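Local coordinates for protein NAD-dependent epimerase/dehydratase (Methylobacillus flagellatus KT, PDB 3GPI) that is of unproven function but belongs to the NAD-dependent epimerase/dehydratase family and probably binds a dinucleotide cofactor on a Rossmann-type domain, at residues L101-Y113 and A140-F154. Sequence-based numbering, arbitrary orientation.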
ATOM      1  N   LEU A 101      22.368   6.146  -0.630  1.00 16.02           N
ATOM      2  CA  LEU A 101      21.166   5.346  -0.799  1.00 17.20           C
ATOM      3  C   LEU A 101      21.492   3.870  -1.028  1.00 17.69           C
ATOM      4  O   LEU A 101      22.238   3.519  -1.952  1.00 19.84           O
ATOM      5  CB  LEU A 101      20.383   5.939  -1.978  1.00 18.97           C
ATOM      6  CG  LEU A 101      18.970   5.421  -2.242  1.00 19.97           C
ATOM      7  CD1 LEU A 101      18.126   5.760  -1.036  1.00 22.65           C
ATOM      8  CD2 LEU A 101      18.399   6.112  -3.495  1.00 20.39           C
ATOM      9  N   GLN A 102      20.933   3.011  -0.181  1.00 16.68           N
ATOM     10  CA  GLN A 102      21.184   1.568  -0.242  1.00 18.04           C
ATOM     11  C   GLN A 102      19.988   0.780  -0.761  1.00 17.15           C
ATOM     12  O   GLN A 102      20.145  -0.342  -1.233  1.00 17.96           O
ATOM     13  CB  GLN A 102      21.537   1.042   1.144  1.00 19.82           C
ATOM     14  CG  GLN A 102      22.874   1.568   1.666  1.00 25.09           C
ATOM     15  CD  GLN A 102      23.098   1.217   3.123  1.00 32.12           C
ATOM     16  OE1 GLN A 102      22.149   1.176   3.924  1.00 36.24           O
ATOM     17  NE2 GLN A 102      24.361   1.012   3.491  1.00 35.95           N
ATOM     18  N   HIS A 103      18.785   1.321  -0.641  1.00 15.23           N
ATOM     19  CA  HIS A 103      17.613   0.584  -1.070  1.00 14.90           C
ATOM     20  C   HIS A 103      16.465   1.526  -1.294  1.00 13.04           C
ATOM     21  O   HIS A 103      16.291   2.506  -0.580  1.00 13.87           O
ATOM     22  CB  HIS A 103      17.191  -0.478  -0.039  1.00 14.83           C
ATOM     23  CG  HIS A 103      16.557  -1.688  -0.666  1.00 15.75           C
ATOM     24  ND1 HIS A 103      17.271  -2.623  -1.379  1.00 16.78           N
ATOM     25  CD2 HIS A 103      15.259  -2.060  -0.764  1.00 14.60           C
ATOM     26  CE1 HIS A 103      16.454  -3.563  -1.820  1.00 17.01           C
ATOM     27  NE2 HIS A 103      15.225  -3.241  -1.465  1.00 14.10           N
ATOM     28  N   VAL A 104      15.664   1.202  -2.311  1.00 13.26           N
ATOM     29  CA  VAL A 104      14.404   1.889  -2.560  1.00 13.45           C
ATOM     30  C   VAL A 104      13.236   0.923  -2.379  1.00 12.77           C
ATOM     31  O   VAL A 104      13.199  -0.122  -3.008  1.00 13.59           O
ATOM     32  CB  VAL A 104      14.348   2.440  -3.972  1.00 13.93           C
ATOM     33  CG1 VAL A 104      13.000   3.112  -4.210  1.00 14.67           C
ATOM     34  CG2 VAL A 104      15.473   3.416  -4.204  1.00 16.46           C
ATOM     35  N   PHE A 105      12.291   1.247  -1.500  1.00 12.10           N
ATOM     36  CA  PHE A 105      11.024   0.514  -1.400  1.00 13.38           C
ATOM     37  C   PHE A 105       9.971   1.319  -2.126  1.00 13.99           C
ATOM     38  O   PHE A 105       9.736   2.497  -1.787  1.00 16.52           O
ATOM     39  CB  PHE A 105      10.619   0.290   0.061  1.00 13.42           C
ATOM     40  CG  PHE A 105      11.533  -0.622   0.814  1.00 12.93           C
ATOM     41  CD1 PHE A 105      11.354  -1.994   0.735  1.00 13.66           C
ATOM     42  CD2 PHE A 105      12.620  -0.137   1.556  1.00 12.77           C
ATOM     43  CE1 PHE A 105      12.180  -2.854   1.419  1.00 13.33           C
ATOM     44  CE2 PHE A 105      13.461  -1.017   2.245  1.00 14.65           C
ATOM     45  CZ  PHE A 105      13.252  -2.365   2.176  1.00 14.10           C
ATOM     46  N   PHE A 106       9.343   0.717  -3.147  1.00 13.26           N
ATOM     47  CA  PHE A 106       8.397   1.457  -3.945  1.00 14.57           C
ATOM     48  C   PHE A 106       7.020   0.850  -3.754  1.00 13.45           C
ATOM     49  O   PHE A 106       6.843  -0.360  -4.016  1.00 14.03           O
ATOM     50  CB  PHE A 106       8.843   1.386  -5.410  1.00 15.94           C
ATOM     51  CG  PHE A 106       7.886   2.018  -6.374  1.00 17.80           C
ATOM     52  CD1 PHE A 106       7.864   3.393  -6.561  1.00 20.93           C
ATOM     53  CD2 PHE A 106       7.006   1.228  -7.101  1.00 17.52           C
ATOM     54  CE1 PHE A 106       6.948   3.996  -7.455  1.00 22.58           C
ATOM     55  CE2 PHE A 106       6.099   1.805  -8.000  1.00 20.09           C
ATOM     56  CZ  PHE A 106       6.062   3.177  -8.174  1.00 21.25           C
ATOM     57  N   VAL A 107       6.053   1.674  -3.349  1.00 13.44           N
ATOM     58  CA  VAL A 107       4.692   1.194  -3.126  1.00 14.22           C
ATOM     59  C   VAL A 107       3.940   1.299  -4.431  1.00 15.03           C
ATOM     60  O   VAL A 107       3.623   2.374  -4.925  1.00 17.78           O
ATOM     61  CB  VAL A 107       3.962   1.952  -2.006  1.00 14.21           C
ATOM     62  CG1 VAL A 107       2.555   1.407  -1.804  1.00 15.35           C
ATOM     63  CG2 VAL A 107       4.765   1.894  -0.687  1.00 16.40           C
ATOM     64  N   SER A 108       3.649   0.138  -4.968  1.00 14.39           N
ATOM     65  CA  SER A 108       2.886   0.021  -6.213  1.00 14.82           C
ATOM     66  C   SER A 108       1.497  -0.495  -5.869  1.00 15.19           C
ATOM     67  O   SER A 108       1.063  -0.442  -4.709  1.00 14.36           O
ATOM     68  CB  SER A 108       3.643  -0.944  -7.090  1.00 15.64           C
ATOM     69  OG  SER A 108       3.037  -1.114  -8.380  1.00 17.01           O
ATOM     70  N   SER A 109       0.784  -1.010  -6.870  1.00 15.19           N
ATOM     71  CA  SER A 109      -0.586  -1.462  -6.707  1.00 14.75           C
ATOM     72  C   SER A 109      -0.829  -2.768  -7.433  1.00 14.67           C
ATOM     73  O   SER A 109      -0.331  -2.947  -8.545  1.00 14.70           O
ATOM     74  CB  SER A 109      -1.508  -0.421  -7.366  1.00 14.89           C
ATOM     75  OG  SER A 109      -2.860  -0.884  -7.372  1.00 17.20           O
ATOM     76  N   THR A 110      -1.624  -3.667  -6.848  1.00 14.56           N
ATOM     77  CA  THR A 110      -2.059  -4.877  -7.563  1.00 13.57           C
ATOM     78  C   THR A 110      -2.994  -4.558  -8.735  1.00 15.15           C
ATOM     79  O   THR A 110      -3.314  -5.483  -9.490  1.00 14.51           O
ATOM     80  CB  THR A 110      -2.675  -5.901  -6.637  1.00 15.14           C
ATOM     81  OG1 THR A 110      -3.741  -5.273  -5.917  1.00 15.25           O
ATOM     82  CG2 THR A 110      -1.603  -6.429  -5.632  1.00 14.67           C
ATOM     83  N   GLY A 111      -3.389  -3.299  -8.905  1.00 14.67           N
ATOM     84  CA  GLY A 111      -4.237  -2.934 -10.066  1.00 14.80           C
ATOM     85  C   GLY A 111      -3.459  -3.116 -11.345  1.00 16.01           C
ATOM     86  O   GLY A 111      -4.060  -3.144 -12.423  1.00 17.53           O
ATOM     87  N   VAL A 112      -2.137  -3.276 -11.289  1.00 15.18           N
ATOM     88  CA  VAL A 112      -1.362  -3.562 -12.505  1.00 15.72           C
ATOM     89  C   VAL A 112      -1.753  -4.889 -13.098  1.00 15.82           C
ATOM     90  O   VAL A 112      -1.574  -5.094 -14.318  1.00 15.52           O
ATOM     91  CB  VAL A 112       0.173  -3.510 -12.296  1.00 16.24           C
ATOM     92  CG1 VAL A 112       0.588  -2.115 -11.814  1.00 15.13           C
ATOM     93  CG2 VAL A 112       0.678  -4.554 -11.324  1.00 15.28           C
ATOM     94  N   TYR A 113      -2.311  -5.782 -12.292  1.00 15.14           N
ATOM     95  CA  TYR A 113      -2.861  -7.047 -12.796  1.00 16.16           C
ATOM     96  C   TYR A 113      -4.252  -6.754 -13.311  1.00 16.91           C
ATOM     97  O   TYR A 113      -5.238  -6.891 -12.578  1.00 18.09           O
ATOM     98  CB  TYR A 113      -2.934  -8.095 -11.671  1.00 16.19           C
ATOM     99  CG  TYR A 113      -1.596  -8.505 -11.126  1.00 15.93           C
ATOM    100  CD1 TYR A 113      -0.781  -9.403 -11.809  1.00 16.87           C
ATOM    101  CD2 TYR A 113      -1.159  -8.030  -9.894  1.00 17.07           C
ATOM    102  CE1 TYR A 113       0.442  -9.788 -11.286  1.00 18.12           C
ATOM    103  CE2 TYR A 113       0.056  -8.409  -9.374  1.00 19.02           C
ATOM    104  CZ  TYR A 113       0.843  -9.286 -10.059  1.00 18.86           C
ATOM    105  OH  TYR A 113       2.066  -9.657  -9.516  1.00 21.88           O
ATOM    106  N   ALA A 140       6.388   3.557 -13.799  1.00 21.81           N
ATOM    107  CA  ALA A 140       7.131   4.009 -12.609  1.00 22.27           C
ATOM    108  C   ALA A 140       7.993   2.868 -12.057  1.00 22.69           C
ATOM    109  O   ALA A 140       9.155   3.102 -11.677  1.00 24.27           O
ATOM    110  CB  ALA A 140       6.194   4.585 -11.546  1.00 22.25           C
ATOM    111  N   GLU A 141       7.438   1.655 -12.011  1.00 22.65           N
ATOM    112  CA  GLU A 141       8.153   0.470 -11.542  1.00 22.56           C
ATOM    113  C   GLU A 141       9.414   0.212 -12.341  1.00 24.93           C
ATOM    114  O   GLU A 141      10.453  -0.136 -11.773  1.00 24.26           O
ATOM    115  CB  GLU A 141       7.279  -0.784 -11.635  1.00 23.31           C
ATOM    116  CG  GLU A 141       6.304  -1.004 -10.473  1.00 20.61           C
ATOM    117  CD  GLU A 141       5.608  -2.343 -10.546  1.00 18.89           C
ATOM    118  OE1 GLU A 141       6.098  -3.285 -11.184  1.00 20.68           O
ATOM    119  OE2 GLU A 141       4.543  -2.497  -9.933  1.00 17.85           O
ATOM    120  N   ALA A 142       9.305   0.396 -13.656  1.00 26.28           N
ATOM    121  CA  ALA A 142      10.306  -0.090 -14.614  1.00 27.89           C
ATOM    122  C   ALA A 142      11.671   0.487 -14.320  1.00 29.10           C
ATOM    123  O   ALA A 142      12.694  -0.213 -14.453  1.00 30.15           O
ATOM    124  CB  ALA A 142       9.884   0.267 -16.034  1.00 27.69           C
ATOM    125  N   LEU A 143      11.652   1.760 -13.940  1.00 29.20           N
ATOM    126  CA  LEU A 143      12.820   2.560 -13.608  1.00 29.67           C
ATOM    127  C   LEU A 143      13.687   1.865 -12.573  1.00 29.72           C
ATOM    128  O   LEU A 143      14.899   1.734 -12.726  1.00 30.27           O
ATOM    129  CB  LEU A 143      12.344   3.902 -13.068  1.00 29.33           C
ATOM    130  CG  LEU A 143      13.289   5.106 -13.005  1.00 30.38           C
ATOM    131  CD1 LEU A 143      13.912   5.430 -14.395  1.00 33.62           C
ATOM    132  CD2 LEU A 143      12.532   6.293 -12.484  1.00 30.81           C
ATOM    133  N   LEU A 144      13.059   1.376 -11.520  1.00 28.57           N
ATOM    134  CA  LEU A 144      13.812   0.725 -10.457  1.00 28.47           C
ATOM    135  C   LEU A 144      14.679  -0.473 -10.858  1.00 29.05           C
ATOM    136  O   LEU A 144      15.410  -0.996 -10.011  1.00 28.78           O
ATOM    137  CB  LEU A 144      12.855   0.319  -9.342  1.00 27.21           C
ATOM    138  CG  LEU A 144      12.137   1.512  -8.726  1.00 26.74           C
ATOM    139  CD1 LEU A 144      11.075   1.046  -7.733  1.00 25.58           C
ATOM    140  CD2 LEU A 144      13.122   2.448  -8.068  1.00 27.22           C
ATOM    141  N   ALA A 145      14.632  -0.913 -12.128  1.00 29.22           N
ATOM    142  CA  ALA A 145      15.428  -2.082 -12.552  1.00 29.51           C
ATOM    143  C   ALA A 145      16.937  -1.934 -12.266  1.00 28.61           C
ATOM    144  O   ALA A 145      17.607  -2.934 -11.977  1.00 29.63           O
ATOM    145  CB  ALA A 145      15.198  -2.400 -14.046  1.00 30.13           C
ATOM    146  N   ALA A 146      17.426  -0.697 -12.331  1.00 27.62           N
ATOM    147  CA  ALA A 146      18.852  -0.379 -12.110  1.00 26.83           C
ATOM    148  C   ALA A 146      19.222  -0.122 -10.663  1.00 25.82           C
ATOM    149  O   ALA A 146      20.398   0.070 -10.342  1.00 25.43           O
ATOM    150  CB  ALA A 146      19.258   0.814 -12.934  1.00 27.10           C
ATOM    151  N   TYR A 147      18.216  -0.078  -9.789  1.00 23.97           N
ATOM    152  CA  TYR A 147      18.424   0.228  -8.382  1.00 22.66           C
ATOM    153  C   TYR A 147      18.270  -0.991  -7.494  1.00 20.09           C
ATOM    154  O   TYR A 147      17.477  -1.871  -7.774  1.00 21.55           O
ATOM    155  CB  TYR A 147      17.381   1.240  -7.930  1.00 22.22           C
ATOM    156  CG  TYR A 147      17.614   2.604  -8.505  1.00 25.39           C
ATOM    157  CD1 TYR A 147      17.274   2.874  -9.834  1.00 27.35           C
ATOM    158  CD2 TYR A 147      18.180   3.615  -7.728  1.00 27.18           C
ATOM    159  CE1 TYR A 147      17.509   4.116 -10.387  1.00 29.11           C
ATOM    160  CE2 TYR A 147      18.416   4.881  -8.266  1.00 30.49           C
ATOM    161  CZ  TYR A 147      18.068   5.113  -9.595  1.00 30.18           C
ATOM    162  OH  TYR A 147      18.296   6.364 -10.126  1.00 33.77           O
ATOM    163  N   SER A 148      19.021  -1.064  -6.407  1.00 18.11           N
ATOM    164  CA  SER A 148      18.709  -2.030  -5.348  1.00 16.59           C
ATOM    165  C   SER A 148      17.348  -1.608  -4.788  1.00 16.57           C
ATOM    166  O   SER A 148      17.220  -0.522  -4.249  1.00 16.07           O
ATOM    167  CB  SER A 148      19.762  -1.939  -4.255  1.00 16.37           C
ATOM    168  OG  SER A 148      19.521  -2.896  -3.245  1.00 16.82           O
ATOM    169  N   SER A 149      16.340  -2.475  -4.920  1.00 14.45           N
ATOM    170  CA  SER A 149      14.957  -2.038  -4.695  1.00 13.39           C
ATOM    171  C   SER A 149      14.024  -3.199  -4.500  1.00 13.35           C
ATOM    172  O   SER A 149      14.298  -4.305  -4.891  1.00 14.69           O
ATOM    173  CB  SER A 149      14.485  -1.199  -5.882  1.00 14.78           C
ATOM    174  OG  SER A 149      14.464  -1.947  -7.073  1.00 17.97           O
ATOM    175  N   THR A 150      12.877  -2.884  -3.913  1.00 12.86           N
ATOM    176  CA  THR A 150      11.792  -3.811  -3.689  1.00 12.92           C
ATOM    177  C   THR A 150      10.524  -3.069  -4.032  1.00 13.40           C
ATOM    178  O   THR A 150      10.216  -2.035  -3.447  1.00 13.92           O
ATOM    179  CB  THR A 150      11.730  -4.235  -2.241  1.00 13.42           C
ATOM    180  OG1 THR A 150      12.935  -4.935  -1.918  1.00 14.10           O
ATOM    181  CG2 THR A 150      10.509  -5.168  -2.010  1.00 14.66           C
ATOM    182  N   ILE A 151       9.799  -3.621  -4.996  1.00 13.75           N
ATOM    183  CA  ILE A 151       8.484  -3.119  -5.370  1.00 14.22           C
ATOM    184  C   ILE A 151       7.461  -3.884  -4.527  1.00 13.55           C
ATOM    185  O   ILE A 151       7.494  -5.105  -4.392  1.00 13.66           O
ATOM    186  CB  ILE A 151       8.247  -3.418  -6.847  1.00 14.65           C
ATOM    187  CG1 ILE A 151       9.175  -2.559  -7.709  1.00 16.64           C
ATOM    188  CG2 ILE A 151       6.781  -3.184  -7.227  1.00 15.32           C
ATOM    189  CD1 ILE A 151       9.287  -3.117  -9.104  1.00 20.64           C
ATOM    190  N   LEU A 152       6.561  -3.097  -3.932  1.00 13.30           N
ATOM    191  CA  LEU A 152       5.517  -3.646  -3.066  1.00 13.91           C
ATOM    192  C   LEU A 152       4.173  -3.366  -3.731  1.00 13.39           C
ATOM    193  O   LEU A 152       3.683  -2.219  -3.681  1.00 14.30           O
ATOM    194  CB  LEU A 152       5.585  -2.943  -1.706  1.00 14.39           C
ATOM    195  CG  LEU A 152       6.947  -3.145  -1.028  1.00 16.18           C
ATOM    196  CD1 LEU A 152       7.058  -2.191   0.150  1.00 19.48           C
ATOM    197  CD2 LEU A 152       7.174  -4.579  -0.617  1.00 17.66           C
ATOM    198  N   ARG A 153       3.580  -4.391  -4.366  1.00 13.16           N
ATOM    199  CA  ARG A 153       2.267  -4.166  -4.999  1.00 13.06           C
ATOM    200  C   ARG A 153       1.175  -4.390  -3.962  1.00 12.74           C
ATOM    201  O   ARG A 153       0.905  -5.530  -3.587  1.00 13.20           O
ATOM    202  CB  ARG A 153       2.088  -5.138  -6.165  1.00 12.87           C
ATOM    203  CG  ARG A 153       2.956  -4.742  -7.353  1.00 14.63           C
ATOM    204  CD  ARG A 153       2.813  -5.721  -8.521  1.00 16.12           C
ATOM    205  NE  ARG A 153       3.742  -5.360  -9.591  1.00 15.56           N
ATOM    206  CZ  ARG A 153       4.181  -6.223 -10.516  1.00 16.64           C
ATOM    207  NH1 ARG A 153       3.781  -7.478 -10.518  1.00 18.10           N
ATOM    208  NH2 ARG A 153       5.052  -5.791 -11.408  1.00 18.74           N
ATOM    209  N   PHE A 154       0.664  -3.274  -3.416  1.00 12.86           N
ATOM    210  CA  PHE A 154      -0.349  -3.349  -2.364  1.00 13.13           C
ATOM    211  C   PHE A 154      -1.721  -3.616  -2.996  1.00 13.20           C
ATOM    212  O   PHE A 154      -2.047  -3.028  -4.044  1.00 13.48           O
ATOM    213  CB  PHE A 154      -0.448  -1.997  -1.656  1.00 13.26           C
ATOM    214  CG  PHE A 154       0.503  -1.799  -0.501  1.00 13.43           C
ATOM    215  CD1 PHE A 154       0.010  -1.298   0.695  1.00 14.25           C
ATOM    216  CD2 PHE A 154       1.847  -2.078  -0.606  1.00 14.04           C
ATOM    217  CE1 PHE A 154       0.873  -1.090   1.790  1.00 14.16           C
ATOM    218  CE2 PHE A 154       2.702  -1.913   0.494  1.00 12.80           C
ATOM    219  CZ  PHE A 154       2.237  -1.402   1.682  1.00 14.17           C
TER
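Ser108 and Tyr113 hold opposite ends of a buried salt bridge, Ser108 OG bonding to the Glu141 carboxylate and Tyr113 OH taking a bond from the Arg153 guanidinium. Arg153 lies side-on to the acid: NH2 reaches Glu141 OE1 at 2.7 Å, while NE bonds to OE2, both through syn lone pairs and nearly straight. The anti lone pair of OE2 takes the hydroxyl proton of Ser108, with OG to Glu141 OE2 at 2.6 Å; that OG stands anti to the backbone N (chi1 -177°), aimed at the helix. At the far end Arg153 NH1 donates in the guanidinium plane to Tyr113 OH, 2.9 Å away, the phenol ring standing almost perpendicular to that plane, and Val112 CG2 rests over one guanidinium face. A leucine in place of Arg153 would probably leave the buried Glu141 carboxylate without its countercharge and Tyr113 OH without this donor. Further along the same face of the sheet, Ala140 CB meets Phe106 CZ at 3.7 Å, and Leu144 packs beside the same ring.

Beneath these side chains, strands 103-109 and 149-154 pair in parallel register through alternating backbone bonds, from Val104 N to Ser148 O through Thr110 N to Phe154 O. On the other face Val107 CG1 makes a CH-pi contact over the Phe154 ring, 4.0 Å from its centroid. At the N-terminal end of the pairing the His103 ring bridges two side chains: NE2 donates to Thr150 OG1 at 2.9 Å, in the ring plane, and ND1 pairs with Ser148 OG; Thr150 OG1 also bonds to Glu207 O.

The crossover from helix 132-143 into strand 149-158 belongs to the Rossmann-type core. That helix covers the Phe106 and Ser108 face, helix 187-201 packs against Phe105 and Leu152 on the reverse, and strand 66-69 continues the sheet beyond strand 103-109.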